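Local coordinates for protein putative phophotriesterase (Proteus mirabilis, PDB 3RHG) that probably hydrolyses ester bonds, as a member of the phosphotriesterase family of metal-dependent hydrolases, at a site that binds two zinc ions, at residues E177-S180 with L181-A184. Residues are numbered along the deposited sequence; the frame is centred on the assembly and turned at random.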
loop_
_atom_site.group_PDB
_atom_site.type_symbol
_atom_site.label_atom_id
_atom_site.label_comp_id
_atom_site.label_asym_id
_atom_site.label_seq_id
_atom_site.Cartn_x
_atom_site.Cartn_y
_atom_site.Cartn_z
ATOM N N GLU A 177 -0.158 18.825 -27.417
ATOM C CA GLU A 177 -1.046 18.716 -26.275
ATOM C C GLU A 177 -1.817 20.013 -26.019
ATOM O O GLU A 177 -2.996 19.974 -25.645
ATOM C CB GLU A 177 -0.292 18.198 -25.042
ATOM C CG GLU A 177 0.188 16.754 -25.283
ATOM C CD GLU A 177 1.272 16.275 -24.321
ATOM O OE1 GLU A 177 1.770 17.078 -23.489
ATOM O OE2 GLU A 177 1.598 15.069 -24.375
ATOM N N LYS A 178 -1.163 21.152 -26.210
ATOM C CA LYS A 178 -1.840 22.441 -26.062
ATOM C C LYS A 178 -2.929 22.582 -27.111
ATOM O O LYS A 178 -4.025 23.059 -26.826
ATOM C CB LYS A 178 -0.846 23.608 -26.129
ATOM C CG LYS A 178 0.087 23.605 -24.916
ATOM C CD LYS A 178 1.238 24.602 -25.036
ATOM C CE LYS A 178 2.017 24.667 -23.727
ATOM N NZ LYS A 178 3.243 25.513 -23.908
ATOM N N ASN A 179 -2.647 22.157 -28.335
ATOM C CA ASN A 179 -3.678 22.228 -29.359
ATOM C C ASN A 179 -4.843 21.244 -29.161
ATOM O O ASN A 179 -6.009 21.576 -29.425
ATOM C CB ASN A 179 -3.025 22.145 -30.710
ATOM C CG ASN A 179 -2.347 23.467 -31.072
ATOM O OD1 ASN A 179 -2.691 24.543 -30.510
ATOM N ND2 ASN A 179 -1.399 23.413 -31.984
ATOM N N SER A 180 -4.527 20.060 -28.651
ATOM C CA SER A 180 -5.525 19.077 -28.263
ATOM C C SER A 180 -6.442 19.689 -27.175
ATOM O O SER A 180 -7.669 19.556 -27.224
ATOM C CB SER A 180 -4.816 17.818 -27.755
ATOM O OG SER A 180 -5.705 16.932 -27.093
ATOM N N LEU A 181 -5.848 20.389 -26.216
ATOM C CA LEU A 181 -6.628 21.066 -25.185
ATOM C C LEU A 181 -7.564 22.129 -25.793
ATOM O O LEU A 181 -8.746 22.228 -25.420
ATOM C CB LEU A 181 -5.674 21.663 -24.152
ATOM C CG LEU A 181 -6.222 22.116 -22.831
ATOM C CD1 LEU A 181 -6.812 20.912 -22.062
ATOM C CD2 LEU A 181 -5.089 22.807 -22.038
ATOM N N ARG A 182 -7.051 22.934 -26.712
ATOM C CA ARG A 182 -7.900 23.918 -27.382
ATOM C C ARG A 182 -9.044 23.259 -28.150
ATOM O O ARG A 182 -10.179 23.771 -28.143
ATOM C CB ARG A 182 -7.086 24.806 -28.311
ATOM C CG ARG A 182 -6.107 25.700 -27.556
ATOM C CD ARG A 182 -5.335 26.605 -28.523
ATOM N NE ARG A 182 -4.580 27.575 -27.756
ATOM C CZ ARG A 182 -3.304 27.446 -27.427
ATOM N NH1 ARG A 182 -2.590 26.388 -27.848
ATOM N NH2 ARG A 182 -2.741 28.387 -26.681
ATOM N N ALA A 183 -8.752 22.161 -28.856
ATOM C CA ALA A 183 -9.810 21.438 -29.565
ATOM C C ALA A 183 -10.896 20.932 -28.622
ATOM O O ALA A 183 -12.088 21.006 -28.938
ATOM C CB ALA A 183 -9.224 20.260 -30.386
ATOM N N ALA A 184 -10.480 20.407 -27.475
ATOM C CA ALA A 184 -11.434 19.918 -26.499
ATOM C C ALA A 184 -12.323 21.073 -26.023
ATOM O O ALA A 184 -13.529 20.892 -25.830
ATOM C CB ALA A 184 -10.697 19.266 -25.303
#
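Glu177 O accepts Leu181 N at 2.9 Å, the first of four successive i-to-i+4 bonds that carry one turn of alpha-helix into the next; Arg182, Ala183 and Ala184 donate in the same way to Lys178, Asn179 and Ser180. The buried carboxylate of Glu177 is gripped as well, OE1 by Ser170 OG and Thr174 N, OE2 by Glu128 N. The helix is a plain case of backbone bonds supplemented by an i-to-i+3 side-chain bond: Arg182 NH1 donates a hydrogen bond to Asn179 OD1 at 3.2 Å. It is a bent bond, with an N-H...O angle of 140°, and NH1 stands tilted from the carbonyl plane while the amide and guanidinium planes lie 61° apart. Arg182 reaches it by turning back: CG is anti to the carbonyl carbon (chi1 -66°), the chain runs extended to NE, and the turn about CD-NE brings the guanidinium over the preceding turn. There NH1 also comes 3.7 Å from Lys178 CB, while Arg182 CG rests 3.4 Å from Lys178 O. NE forms a salt bridge with Glu217, and the two partners together probably limit the guanidinium's rotation. Helix 175-188 links strands 163-168 and 195-199 in a beta-alpha-beta unit of the family's (beta/alpha)8 TIM-type barrel: Ser180, Leu181 and Ala184 pack on Ile167, Asn179 and Ala183 on helix 139-151, and Leu181 with Arg182 on helix 207-217.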